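Local coordinates for protein succinate-acetate/proton symporter SatP (Escherichia coli K-12, PDB 5ZUG) that carries acetate across the bacterial membrane as a hexameric channel, and probably succinate too, in symport with protons, at residues Leu26-Phe34 and Ile152-Leu160. Sequence-based numbering, arbitrary orientation.
Sequences LNLHNVGYF and IHFAGWIGL
Val31 and Trp157 carry much of the apolar contact between Leu26-Phe34 and Ile152-Leu160. Methyl CG2 of Val31 sits over one face of the indole, 3.3 Å from the centroid of its five-membered ring and nearly on the ring normal, a CH-pi contact. CG1, anti to the backbone N (chi1 156°), reaches toward CZ2 of the benzo part. The hydroxyl of Tyr33 meets the indole at its edge, OH 3.7 Å from Trp157 CH2, while methyls CD2 of Leu28 and CD2 of Leu160 touch as their side chains cross at about a right angle.

Among the polar groups, the amide of Asn27 lies as a knob against the glycine face of helix 149-179, its CG 3.6 Å from Gly159 CA. Asn30 ND2 donates to Asn27 OD1 (3.1 Å) from above the carbonyl plane, and Thr23 O accepts from Asn27 ND2. A leucine here would probably leave Asn30 ND2 without this acceptor and Thr23 O without its donor. Asn30 O lies over one face of the His153 imidazole, whose ND1 is hydrogen-bonded to Ala149 O.

Segments 26-31 and 152-160 approach to 7.4 Å between axes, their directions 150° apart; a CB on Gly156 or Gly159 would clash. This is glycine-mediated antiparallel knobs-into-holes packing, joining the first and last helices of the six-helix SatP subunit.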
loop_
_atom_site.group_PDB
_atom_site.type_symbol
_atom_site.label_atom_id
_atom_site.label_comp_id
_atom_site.label_asym_id
_atom_site.label_seq_id
_atom_site.Cartn_x
_atom_site.Cartn_y
_atom_site.Cartn_z
ATOM N N LEU A 26 -6.542 24.558 -9.777
ATOM C CA LEU A 26 -7.189 24.186 -11.024
ATOM C C LEU A 26 -7.949 25.362 -11.619
ATOM O O LEU A 26 -7.939 25.570 -12.835
ATOM C CB LEU A 26 -8.142 23.020 -10.785
ATOM C CG LEU A 26 -8.951 22.595 -12.020
ATOM C CD1 LEU A 26 -8.037 22.148 -13.138
ATOM C CD2 LEU A 26 -9.966 21.520 -11.678
ATOM N N ASN A 27 -8.565 26.175 -10.783
ATOM C CA ASN A 27 -9.380 27.259 -11.307
ATOM C C ASN A 27 -8.577 28.495 -11.664
ATOM O O ASN A 27 -9.096 29.353 -12.379
ATOM C CB ASN A 27 -10.482 27.599 -10.306
ATOM C CG ASN A 27 -11.571 26.565 -10.308
ATOM O OD1 ASN A 27 -12.403 26.533 -11.208
ATOM N ND2 ASN A 27 -11.494 25.629 -9.376
ATOM N N LEU A 28 -7.328 28.612 -11.207
ATOM C CA LEU A 28 -6.468 29.610 -11.821
ATOM C C LEU A 28 -6.253 29.291 -13.296
ATOM O O LEU A 28 -6.026 30.195 -14.112
ATOM C CB LEU A 28 -5.143 29.698 -11.075
ATOM C CG LEU A 28 -5.314 30.342 -9.693
ATOM C CD1 LEU A 28 -3.964 30.446 -9.026
ATOM C CD2 LEU A 28 -5.983 31.702 -9.788
ATOM N N HIS A 29 -6.353 28.012 -13.655
ATOM C CA HIS A 29 -6.361 27.619 -15.055
ATOM C C HIS A 29 -7.722 27.848 -15.717
ATOM O O HIS A 29 -7.782 28.299 -16.866
ATOM C CB HIS A 29 -5.957 26.164 -15.195
ATOM C CG HIS A 29 -6.478 25.547 -16.448
ATOM N ND1 HIS A 29 -5.887 25.750 -17.677
ATOM C CD2 HIS A 29 -7.557 24.761 -16.671
ATOM C CE1 HIS A 29 -6.572 25.096 -18.598
ATOM N NE2 HIS A 29 -7.585 24.482 -18.015
ATOM N N ASN A 30 -8.823 27.490 -15.044
ATOM C CA ASN A 30 -10.148 27.653 -15.651
ATOM C C ASN A 30 -10.440 29.116 -15.955
ATOM O O ASN A 30 -11.060 29.439 -16.977
ATOM C CB ASN A 30 -11.247 27.115 -14.729
ATOM C CG ASN A 30 -11.463 25.623 -14.860
ATOM O OD1 ASN A 30 -11.031 25.007 -15.829
ATOM N ND2 ASN A 30 -12.166 25.039 -13.898
ATOM N N VAL A 31 -10.007 30.013 -15.064
ATOM C CA VAL A 31 -10.117 31.450 -15.289
ATOM C C VAL A 31 -9.269 31.887 -16.472
ATOM O O VAL A 31 -9.616 32.841 -17.171
ATOM C CB VAL A 31 -9.756 32.205 -13.991
ATOM C CG1 VAL A 31 -9.280 33.601 -14.276
ATOM C CG2 VAL A 31 -10.985 32.278 -13.112
ATOM N N GLY A 32 -8.143 31.226 -16.707
ATOM C CA GLY A 32 -7.311 31.536 -17.856
ATOM C C GLY A 32 -5.912 31.997 -17.503
ATOM O O GLY A 32 -5.113 32.232 -18.411
ATOM N N TYR A 33 -5.554 32.179 -16.233
ATOM C CA TYR A 33 -4.224 32.698 -15.940
ATOM C C TYR A 33 -3.123 31.759 -16.396
ATOM O O TYR A 33 -2.063 32.219 -16.827
ATOM C CB TYR A 33 -4.079 32.979 -14.443
ATOM C CG TYR A 33 -4.812 34.201 -13.952
ATOM C CD1 TYR A 33 -5.769 34.829 -14.737
ATOM C CD2 TYR A 33 -4.540 34.731 -12.696
ATOM C CE1 TYR A 33 -6.433 35.955 -14.289
ATOM C CE2 TYR A 33 -5.201 35.849 -12.238
ATOM C CZ TYR A 33 -6.147 36.454 -13.035
ATOM O OH TYR A 33 -6.803 37.568 -12.581
ATOM N N PHE A 34 -3.355 30.454 -16.338
ATOM C CA PHE A 34 -2.300 29.474 -16.546
ATOM C C PHE A 34 -2.867 28.274 -17.299
ATOM O O PHE A 34 -4.087 28.110 -17.439
ATOM C CB PHE A 34 -1.698 29.014 -15.207
ATOM C CG PHE A 34 -1.173 30.135 -14.332
ATOM C CD1 PHE A 34 0.091 30.678 -14.533
ATOM C CD2 PHE A 34 -1.952 30.631 -13.282
ATOM C CE1 PHE A 34 0.570 31.694 -13.707
ATOM C CE2 PHE A 34 -1.477 31.654 -12.459
ATOM C CZ PHE A 34 -0.212 32.177 -12.673
ATOM N N ILE A 152 -16.920 28.517 -18.690
ATOM C CA ILE A 152 -15.790 27.882 -18.033
ATOM C C ILE A 152 -14.856 28.923 -17.439
ATOM O O ILE A 152 -14.149 28.639 -16.464
ATOM C CB ILE A 152 -15.088 26.943 -19.038
ATOM C CG1 ILE A 152 -15.996 25.742 -19.319
ATOM C CG2 ILE A 152 -13.704 26.485 -18.541
ATOM C CD1 ILE A 152 -15.417 24.791 -20.317
ATOM N N HIS A 153 -14.856 30.144 -17.964
ATOM C CA HIS A 153 -14.134 31.180 -17.241
ATOM C C HIS A 153 -14.901 31.606 -16.006
ATOM O O HIS A 153 -14.307 31.828 -14.943
ATOM C CB HIS A 153 -13.844 32.364 -18.151
ATOM C CG HIS A 153 -12.727 32.091 -19.109
ATOM N ND1 HIS A 153 -12.836 31.181 -20.143
ATOM C CD2 HIS A 153 -11.460 32.564 -19.160
ATOM C CE1 HIS A 153 -11.689 31.120 -20.800
ATOM N NE2 HIS A 153 -10.837 31.952 -20.225
ATOM N N PHE A 154 -16.227 31.666 -16.122
ATOM C CA PHE A 154 -17.065 32.057 -14.994
ATOM C C PHE A 154 -17.016 31.001 -13.893
ATOM O O PHE A 154 -16.854 31.329 -12.709
ATOM C CB PHE A 154 -18.493 32.304 -15.497
ATOM C CG PHE A 154 -19.429 32.854 -14.461
ATOM C CD1 PHE A 154 -19.154 34.060 -13.822
ATOM C CD2 PHE A 154 -20.609 32.176 -14.150
ATOM C CE1 PHE A 154 -20.029 34.572 -12.869
ATOM C CE2 PHE A 154 -21.491 32.677 -13.199
ATOM C CZ PHE A 154 -21.202 33.878 -12.556
ATOM N N ALA A 155 -17.142 29.724 -14.276
ATOM C CA ALA A 155 -16.993 28.628 -13.325
ATOM C C ALA A 155 -15.664 28.726 -12.589
ATOM O O ALA A 155 -15.568 28.355 -11.417
ATOM C CB ALA A 155 -17.104 27.283 -14.043
ATOM N N GLY A 156 -14.615 29.164 -13.288
ATOM C CA GLY A 156 -13.318 29.352 -12.649
ATOM C C GLY A 156 -13.352 30.289 -11.455
ATOM O O GLY A 156 -12.784 29.985 -10.403
ATOM N N TRP A 157 -14.024 31.436 -11.592
ATOM C CA TRP A 157 -14.102 32.382 -10.477
ATOM C C TRP A 157 -14.932 31.820 -9.320
ATOM O O TRP A 157 -14.577 31.992 -8.143
ATOM C CB TRP A 157 -14.664 33.717 -10.963
ATOM C CG TRP A 157 -13.662 34.416 -11.780
ATOM C CD1 TRP A 157 -13.643 34.508 -13.144
ATOM C CD2 TRP A 157 -12.464 35.054 -11.312
ATOM N NE1 TRP A 157 -12.513 35.185 -13.555
ATOM C CE2 TRP A 157 -11.772 35.533 -12.452
ATOM C CE3 TRP A 157 -11.913 35.275 -10.047
ATOM C CZ2 TRP A 157 -10.549 36.221 -12.360
ATOM C CZ3 TRP A 157 -10.698 35.959 -9.958
ATOM C CH2 TRP A 157 -10.032 36.422 -11.110
ATOM N N ILE A 158 -16.028 31.123 -9.625
ATOM C CA ILE A 158 -16.768 30.463 -8.558
ATOM C C ILE A 158 -15.893 29.418 -7.880
ATOM O O ILE A 158 -15.918 29.268 -6.654
ATOM C CB ILE A 158 -18.071 29.852 -9.109
ATOM C CG1 ILE A 158 -18.991 30.976 -9.576
ATOM C CG2 ILE A 158 -18.741 28.920 -8.079
ATOM C CD1 ILE A 158 -20.375 30.544 -9.915
ATOM N N GLY A 159 -15.078 28.706 -8.665
ATOM C CA GLY A 159 -14.192 27.702 -8.100
ATOM C C GLY A 159 -13.121 28.294 -7.200
ATOM O O GLY A 159 -12.722 27.675 -6.208
ATOM N N LEU A 160 -12.594 29.468 -7.564
ATOM C CA LEU A 160 -11.615 30.118 -6.696
ATOM C C LEU A 160 -12.223 30.437 -5.334
ATOM O O LEU A 160 -11.573 30.255 -4.295
ATOM C CB LEU A 160 -11.070 31.387 -7.350
ATOM C CG LEU A 160 -10.213 31.170 -8.594
ATOM C CD1 LEU A 160 -10.019 32.460 -9.369
ATOM C CD2 LEU A 160 -8.886 30.530 -8.237
#